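Local coordinates for protein putative deoxyribonuclease yjjV (Escherichia coli, PDB 1ZZM) that probably hydrolyses ester bonds as a metal-dependent TatD-type enzyme, binding two divalent metal cations per subunit, at residues 159-167 against 188-197; 176-184 against 229-237. All coordinates share one frame; numbering follows the deposited sequence.

Interaction 1. Residues 159-167 against 188-197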
loop_
_atom_site.group_PDB
_atom_site.type_symbol
_atom_site.label_atom_id
_atom_site.label_comp_id
_atom_site.label_asym_id
_atom_site.label_seq_id
_atom_site.Cartn_x
_atom_site.Cartn_y
_atom_site.Cartn_z
ATOM N N PHE A 159 2.771 6.985 -3.342
ATOM C CA PHE A 159 2.536 8.389 -3.569
ATOM C C PHE A 159 3.425 9.100 -4.585
ATOM O O PHE A 159 4.654 8.961 -4.577
ATOM C CB PHE A 159 2.644 9.174 -2.249
ATOM C CG PHE A 159 2.335 10.646 -2.400
ATOM C CD1 PHE A 159 1.022 11.107 -2.355
ATOM C CD2 PHE A 159 3.363 11.566 -2.648
ATOM C CE1 PHE A 159 0.725 12.466 -2.563
ATOM C CE2 PHE A 159 3.067 12.921 -2.854
ATOM C CZ PHE A 159 1.750 13.365 -2.815
ATOM N N SER A 160 2.783 9.850 -5.466
ATOM C CA SER A 160 3.515 10.694 -6.400
ATOM C C SER A 160 2.632 11.912 -6.523
ATOM O O SER A 160 1.442 11.791 -6.809
ATOM C CB SER A 160 3.690 10.071 -7.779
ATOM O OG SER A 160 4.375 11.024 -8.591
ATOM N N GLY A 161 3.194 13.086 -6.301
ATOM C CA GLY A 161 2.368 14.276 -6.388
ATOM C C GLY A 161 3.034 15.446 -5.734
ATOM O O GLY A 161 4.218 15.407 -5.506
ATOM N N SER A 162 2.255 16.471 -5.407
ATOM C CA SER A 162 2.784 17.696 -4.821
ATOM C C SER A 162 2.958 17.665 -3.307
ATOM O O SER A 162 2.387 16.840 -2.591
ATOM C CB SER A 162 1.862 18.872 -5.171
ATOM O OG SER A 162 0.649 18.805 -4.423
ATOM N N LEU A 163 3.757 18.592 -2.822
ATOM C CA LEU A 163 3.974 18.683 -1.391
ATOM C C LEU A 163 2.644 18.997 -0.710
ATOM O O LEU A 163 2.328 18.434 0.343
ATOM C CB LEU A 163 4.982 19.786 -1.098
ATOM C CG LEU A 163 5.340 19.964 0.368
ATOM C CD1 LEU A 163 5.836 18.679 0.895
ATOM C CD2 LEU A 163 6.404 21.036 0.518
ATOM N N GLN A 164 1.864 19.920 -1.280
ATOM C CA GLN A 164 0.571 20.230 -0.634
ATOM C C GLN A 164 -0.331 18.999 -0.546
ATOM O O GLN A 164 -1.014 18.786 0.460
ATOM C CB GLN A 164 -0.159 21.385 -1.354
ATOM C CG GLN A 164 -1.601 21.616 -0.853
ATOM C CD GLN A 164 -2.611 20.732 -1.577
ATOM O OE1 GLN A 164 -3.598 20.277 -0.991
ATOM N NE2 GLN A 164 -2.375 20.501 -2.850
ATOM N N GLN A 165 -0.323 18.164 -1.577
ATOM C CA GLN A 165 -1.182 16.985 -1.532
ATOM C C GLN A 165 -0.725 16.013 -0.462
ATOM O O GLN A 165 -1.558 15.464 0.261
ATOM C CB GLN A 165 -1.225 16.303 -2.898
ATOM C CG GLN A 165 -1.974 17.156 -3.909
ATOM C CD GLN A 165 -1.836 16.646 -5.315
ATOM O OE1 GLN A 165 -0.755 16.136 -5.720
ATOM N NE2 GLN A 165 -2.918 16.798 -6.102
ATOM N N ALA A 166 0.589 15.813 -0.348
ATOM C CA ALA A 166 1.131 14.920 0.681
ATOM C C ALA A 166 0.844 15.449 2.068
ATOM O O ALA A 166 0.358 14.712 2.930
ATOM C CB ALA A 166 2.634 14.740 0.499
ATOM N N GLU A 167 1.139 16.729 2.295
ATOM C CA GLU A 167 0.912 17.328 3.610
ATOM C C GLU A 167 -0.557 17.268 4.005
ATOM O O GLU A 167 -0.870 17.033 5.164
ATOM C CB GLU A 167 1.409 18.777 3.649
ATOM C CG GLU A 167 2.904 18.906 3.377
ATOM C CD GLU A 167 3.404 20.337 3.563
ATOM O OE1 GLU A 167 2.662 21.279 3.211
ATOM O OE2 GLU A 167 4.542 20.508 4.048
ATOM N N SER A 188 9.373 13.509 -11.776
ATOM C CA SER A 188 8.490 14.334 -10.960
ATOM C C SER A 188 9.307 14.965 -9.854
ATOM O O SER A 188 10.525 14.777 -9.772
ATOM C CB SER A 188 7.354 13.505 -10.321
ATOM O OG SER A 188 7.818 12.737 -9.211
ATOM N N LYS A 189 8.620 15.689 -8.979
ATOM C CA LYS A 189 9.275 16.357 -7.869
ATOM C C LYS A 189 8.925 15.631 -6.571
ATOM O O LYS A 189 9.024 16.188 -5.465
ATOM C CB LYS A 189 8.816 17.816 -7.805
ATOM C CG LYS A 189 9.107 18.612 -9.077
ATOM C CD LYS A 189 10.585 18.542 -9.451
ATOM C CE LYS A 189 11.473 19.049 -8.315
ATOM N NZ LYS A 189 12.926 18.794 -8.574
ATOM N N THR A 190 8.523 14.376 -6.704
ATOM C CA THR A 190 8.167 13.609 -5.527
ATOM C C THR A 190 9.344 13.400 -4.562
ATOM O O THR A 190 9.157 13.328 -3.331
ATOM C CB THR A 190 7.523 12.274 -5.926
ATOM O OG1 THR A 190 6.336 12.542 -6.675
ATOM C CG2 THR A 190 7.123 11.463 -4.669
ATOM N N ARG A 191 10.566 13.338 -5.081
ATOM C CA ARG A 191 11.708 13.160 -4.191
ATOM C C ARG A 191 11.812 14.332 -3.225
ATOM O O ARG A 191 12.125 14.143 -2.044
ATOM C CB ARG A 191 13.025 13.033 -4.987
ATOM C CG ARG A 191 13.101 11.779 -5.858
ATOM C CD ARG A 191 14.175 11.922 -6.959
ATOM N NE ARG A 191 15.505 12.279 -6.463
ATOM C CZ ARG A 191 16.377 11.425 -5.922
ATOM N NH1 ARG A 191 16.072 10.147 -5.788
ATOM N NH2 ARG A 191 17.580 11.844 -5.532
ATOM N N ASP A 192 11.519 15.542 -3.708
ATOM C CA ASP A 192 11.593 16.717 -2.856
ATOM C C ASP A 192 10.510 16.682 -1.777
ATOM O O ASP A 192 10.730 17.150 -0.664
ATOM C CB ASP A 192 11.453 18.008 -3.679
ATOM C CG ASP A 192 12.676 18.295 -4.519
ATOM O OD1 ASP A 192 13.796 17.920 -4.091
ATOM O OD2 ASP A 192 12.522 18.912 -5.600
ATOM N N VAL A 193 9.347 16.119 -2.113
ATOM C CA VAL A 193 8.242 16.013 -1.146
ATOM C C VAL A 193 8.642 15.044 -0.062
ATOM O O VAL A 193 8.587 15.350 1.137
ATOM C CB VAL A 193 6.936 15.476 -1.835
ATOM C CG1 VAL A 193 5.831 15.177 -0.771
ATOM C CG2 VAL A 193 6.444 16.466 -2.818
ATOM N N ILE A 194 9.094 13.865 -0.485
ATOM C CA ILE A 194 9.479 12.840 0.474
ATOM C C ILE A 194 10.632 13.303 1.362
ATOM O O ILE A 194 10.732 12.924 2.522
ATOM C CB ILE A 194 9.840 11.543 -0.267
ATOM C CG1 ILE A 194 8.612 11.066 -1.018
ATOM C CG2 ILE A 194 10.298 10.467 0.700
ATOM C CD1 ILE A 194 7.358 10.876 -0.166
ATOM N N ALA A 195 11.499 14.147 0.823
ATOM C CA ALA A 195 12.603 14.666 1.623
ATOM C C ALA A 195 12.094 15.589 2.730
ATOM O O ALA A 195 12.739 15.734 3.761
ATOM C CB ALA A 195 13.584 15.438 0.721
ATOM N N LYS A 196 10.939 16.197 2.539
ATOM C CA LYS A 196 10.426 17.140 3.530
ATOM C C LYS A 196 9.405 16.632 4.542
ATOM O O LYS A 196 9.239 17.236 5.609
ATOM C CB LYS A 196 9.835 18.352 2.827
ATOM C CG LYS A 196 10.774 18.984 1.822
ATOM C CD LYS A 196 10.062 20.069 1.032
ATOM C CE LYS A 196 10.915 20.545 -0.144
ATOM N NZ LYS A 196 10.192 21.560 -0.961
ATOM N N LEU A 197 8.707 15.555 4.217
ATOM C CA LEU A 197 7.693 15.051 5.152
ATOM C C LEU A 197 8.300 14.562 6.463
ATOM O O LEU A 197 9.465 14.185 6.514
ATOM C CB LEU A 197 6.902 13.905 4.499
ATOM C CG LEU A 197 6.116 14.253 3.202
ATOM C CD1 LEU A 197 5.499 12.968 2.572
ATOM C CD2 LEU A 197 5.011 15.265 3.536
#
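Val193 wedges between Phe159, Leu163 and Ala166 where two successive outer helices of the TIM-barrel fold, 163-171 and 190-196, pack side by side. The axes of 163-167 and 190-196 approach to 9.8 Å and cross at -40°. The inner part is tight: with CG1 of Val193 anti to the backbone N (chi1 172°), this methyl presses on Ala166 CB at 3.5 Å, shorter than usual for two carbons. Phe159 CE2 meets the same CG1 at 4.1 Å, the side chains crossing at about a right angle. Leu163 CD1 lies 3.9 Å from Val193 CG1 as the two chains slide past each other in opposite directions. Val193 CG2 reaches the start of helix 163-171, 3.4 Å from Leu163 N. Leu197 CD2 extends the apolar seam to Ala166 CB. Toward solvent the contact thins to Leu163 CD2 crossing the extended, exposed chain of Lys196, with CD 3.8 Å off. Replacing Leu163 by an alanine would probably open a gap beside Val193 CG1 and leave the Lys196 chain without this apolar partner. At the loop end Ser160 OG and Thr190 OG1 share a hydrogen bond of 3.1 Å. Ser162 and Gln165 form a capping box, whose nearly straight Ser162 N to Gln165 OE1 bond measures 3.0 Å.

Interaction 2. Residues 176-184 against 229-237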
loop_
_atom_site.group_PDB
_atom_site.type_symbol
_atom_site.label_atom_id
_atom_site.label_comp_id
_atom_site.label_asym_id
_atom_site.label_seq_id
_atom_site.Cartn_x
_atom_site.Cartn_y
_atom_site.Cartn_z
ATOM N N ILE A 176 2.239 7.975 4.130
ATOM C CA ILE A 176 2.614 8.124 2.721
ATOM C C ILE A 176 3.524 6.944 2.338
ATOM O O ILE A 176 4.596 6.754 2.921
ATOM C CB ILE A 176 3.404 9.471 2.489
ATOM C CG1 ILE A 176 2.538 10.692 2.833
ATOM C CG2 ILE A 176 3.926 9.574 1.036
ATOM C CD1 ILE A 176 1.186 10.819 2.083
ATOM N N GLY A 177 3.116 6.174 1.326
ATOM C CA GLY A 177 3.912 5.035 0.913
ATOM C C GLY A 177 5.027 5.446 -0.033
ATOM O O GLY A 177 4.794 6.087 -1.057
ATOM N N VAL A 178 6.247 5.090 0.322
ATOM C CA VAL A 178 7.421 5.451 -0.469
ATOM C C VAL A 178 7.894 4.225 -1.238
ATOM O O VAL A 178 8.346 3.239 -0.632
ATOM C CB VAL A 178 8.608 5.930 0.417
ATOM C CG1 VAL A 178 9.743 6.404 -0.475
ATOM C CG2 VAL A 178 8.182 7.074 1.327
ATOM N N GLY A 179 7.807 4.322 -2.562
ATOM C CA GLY A 179 8.205 3.244 -3.443
ATOM C C GLY A 179 9.112 3.718 -4.575
ATOM O O GLY A 179 9.744 4.787 -4.485
ATOM N N GLY A 180 9.124 2.951 -5.659
ATOM C CA GLY A 180 9.998 3.214 -6.800
ATOM C C GLY A 180 9.969 4.588 -7.428
ATOM O O GLY A 180 10.905 4.978 -8.153
ATOM N N THR A 181 8.905 5.333 -7.147
ATOM C CA THR A 181 8.765 6.674 -7.694
ATOM C C THR A 181 9.949 7.559 -7.332
ATOM O O THR A 181 10.363 8.409 -8.137
ATOM C CB THR A 181 7.494 7.361 -7.172
ATOM O OG1 THR A 181 6.347 6.602 -7.571
ATOM C CG2 THR A 181 7.398 8.804 -7.718
ATOM N N ILE A 182 10.516 7.367 -6.142
ATOM C CA ILE A 182 11.613 8.237 -5.756
ATOM C C ILE A 182 12.939 7.940 -6.445
ATOM O O ILE A 182 13.903 8.663 -6.222
ATOM C CB ILE A 182 11.861 8.259 -4.227
ATOM C CG1 ILE A 182 12.239 6.875 -3.678
ATOM C CG2 ILE A 182 10.614 8.786 -3.523
ATOM C CD1 ILE A 182 13.366 6.186 -4.381
ATOM N N THR A 183 12.991 6.879 -7.254
ATOM C CA THR A 183 14.243 6.541 -7.939
ATOM C C THR A 183 14.365 7.205 -9.299
ATOM O O THR A 183 15.377 7.016 -9.990
ATOM C CB THR A 183 14.435 5.018 -8.146
ATOM O OG1 THR A 183 13.439 4.526 -9.042
ATOM C CG2 THR A 183 14.366 4.277 -6.823
ATOM N N TYR A 184 13.344 7.983 -9.669
ATOM C CA TYR A 184 13.289 8.701 -10.945
ATOM C C TYR A 184 13.307 10.225 -10.735
ATOM O O TYR A 184 12.277 10.882 -10.861
ATOM C CB TYR A 184 11.990 8.341 -11.676
ATOM C CG TYR A 184 11.876 6.884 -12.087
ATOM C CD1 TYR A 184 12.459 6.438 -13.265
ATOM C CD2 TYR A 184 11.147 5.966 -11.323
ATOM C CE1 TYR A 184 12.312 5.123 -13.692
ATOM C CE2 TYR A 184 10.999 4.635 -11.739
ATOM C CZ TYR A 184 11.583 4.229 -12.934
ATOM O OH TYR A 184 11.413 2.962 -13.425
ATOM N N VAL A 229 14.786 0.906 -2.576
ATOM C CA VAL A 229 13.998 2.129 -2.370
ATOM C C VAL A 229 14.550 2.803 -1.112
ATOM O O VAL A 229 14.783 4.002 -1.099
ATOM C CB VAL A 229 12.494 1.814 -2.140
ATOM C CG1 VAL A 229 11.699 3.107 -1.741
ATOM C CG2 VAL A 229 11.912 1.246 -3.393
ATOM N N PHE A 230 14.804 2.004 -0.079
ATOM C CA PHE A 230 15.334 2.515 1.175
ATOM C C PHE A 230 16.682 3.224 0.990
ATOM O O PHE A 230 16.925 4.287 1.578
ATOM C CB PHE A 230 15.486 1.370 2.195
ATOM C CG PHE A 230 16.187 1.782 3.468
ATOM C CD1 PHE A 230 15.515 2.526 4.440
ATOM C CD2 PHE A 230 17.509 1.441 3.685
ATOM C CE1 PHE A 230 16.157 2.920 5.615
ATOM C CE2 PHE A 230 18.163 1.825 4.845
ATOM C CZ PHE A 230 17.476 2.575 5.825
ATOM N N ALA A 231 17.566 2.634 0.190
ATOM C CA ALA A 231 18.881 3.240 -0.042
ATOM C C ALA A 231 18.678 4.610 -0.668
ATOM O O ALA A 231 19.353 5.565 -0.320
ATOM C CB ALA A 231 19.738 2.350 -0.963
ATOM N N VAL A 232 17.741 4.720 -1.596
ATOM C CA VAL A 232 17.489 6.008 -2.215
ATOM C C VAL A 232 16.854 6.980 -1.229
ATOM O O VAL A 232 17.171 8.177 -1.222
ATOM C CB VAL A 232 16.613 5.831 -3.446
ATOM C CG1 VAL A 232 16.210 7.176 -4.022
ATOM C CG2 VAL A 232 17.381 5.022 -4.481
ATOM N N LEU A 233 15.946 6.476 -0.396
ATOM C CA LEU A 233 15.304 7.331 0.610
ATOM C C LEU A 233 16.366 7.909 1.539
ATOM O O LEU A 233 16.266 9.047 1.978
ATOM C CB LEU A 233 14.306 6.532 1.443
ATOM C CG LEU A 233 13.582 7.293 2.563
ATOM C CD1 LEU A 233 12.755 8.427 1.977
ATOM C CD2 LEU A 233 12.665 6.302 3.360
ATOM N N CYS A 234 17.386 7.117 1.857
ATOM C CA CYS A 234 18.442 7.620 2.728
ATOM C C CYS A 234 19.200 8.773 2.071
ATOM O O CYS A 234 19.676 9.672 2.760
ATOM C CB CYS A 234 19.429 6.520 3.082
ATOM S SG CYS A 234 18.750 5.284 4.170
ATOM N N GLU A 235 19.305 8.752 0.749
ATOM C CA GLU A 235 20.016 9.814 0.044
ATOM C C GLU A 235 19.208 11.108 0.099
ATOM O O GLU A 235 19.766 12.205 0.056
ATOM C CB GLU A 235 20.265 9.414 -1.420
ATOM C CG GLU A 235 21.321 8.317 -1.601
ATOM C CD GLU A 235 21.231 7.609 -2.952
ATOM O OE1 GLU A 235 20.532 8.107 -3.872
ATOM O OE2 GLU A 235 21.878 6.541 -3.083
ATOM N N LEU A 236 17.889 10.977 0.186
ATOM C CA LEU A 236 17.006 12.132 0.237
ATOM C C LEU A 236 16.866 12.740 1.618
ATOM O O LEU A 236 16.657 13.943 1.769
ATOM C CB LEU A 236 15.599 11.746 -0.213
ATOM C CG LEU A 236 15.414 11.341 -1.662
ATOM C CD1 LEU A 236 13.972 10.879 -1.913
ATOM C CD2 LEU A 236 15.779 12.526 -2.506
ATOM N N ARG A 237 16.960 11.903 2.633
ATOM C CA ARG A 237 16.767 12.371 3.996
ATOM C C ARG A 237 18.016 12.834 4.691
ATOM O O ARG A 237 19.116 12.449 4.315
ATOM C CB ARG A 237 16.150 11.247 4.824
ATOM C CG ARG A 237 14.847 10.727 4.233
ATOM C CD ARG A 237 13.774 11.805 4.308
ATOM N NE ARG A 237 13.497 12.197 5.693
ATOM C CZ ARG A 237 12.354 12.757 6.092
ATOM N NH1 ARG A 237 11.381 12.979 5.206
ATOM N NH2 ARG A 237 12.190 13.111 7.365
#
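Val229 lies over one face of the flat Gly179-Gly180 peptide group, its CG2 methyl 3.9 Å from Gly179 C, almost straight above the plane. This is where helix 226-236 of the TIM barrel packs on the C-terminal end of strand 175-178 and on the 3-10 turn that follows it. CG1 of Val229 stands on the same face, nearer the carbonyl end, and also touches the preceding carbonyl at 3.5 Å from Val178 O. The other flat group, the Phe230 ring, is turned to the far side of the helix: Cys234 SG sits over one face, offset toward the rim, and Phe5 and helix 241-256 also meet this ring. Gly179 lies about 7 Å from the side chains of the metal ligands His157 and Asp207, so the packing lies near the metal site without reaching it. No hydrogen bond crosses the contact; methyl groups carry it. Val178 CG1 meets Val229 CG1 at 4.0 Å and is 4.4 Å from Leu233 CD1. In Ile182 a chi1 of 61°, with CG1 between the backbone N and the carbonyl carbon, directs CG1 to the helix, beside Val229 CG1. The residue also packs against Leu236, its CB 4.1 Å from Leu236 CD1, whereas the position of its end carbon against Val232 is doubtful. Thr183 brings CG2 to 3.9 Å from Val232 CG2. The Thr183 hydroxyl is also hydrogen-bonded with Asn214 N. Gly180 O takes two bonds from Thr183, one from the backbone N and one in the carbonyl plane from OG1 at 2.7 Å.

How the interactions relate
Interactions 1 and 2 have centres 11 Å apart and lie on the same side of the chain's centre. Their segments alternate along the chain: 159-167, 176-184, 188-197, then 229-237. Helix 163-171, strand 175-178 and helix 190-196 follow one another, so together the contacts join neighbouring helices and a strand of the barrel, with helix 190-196 wedged between helices 163-171 and 226-236. The two contacts touch directly. Probable hydrogen bonds run from Arg237 NH1 to Leu197 O at 2.6 Å and from Arg191 NH1 to Ile182 O at 2.7 Å, while Ile194 packs on Leu233. Strand 175-178 lies in the sheet between 154-156 and 202-204, after which come the metal ligands His157 and Asp207, with the helices packed outside.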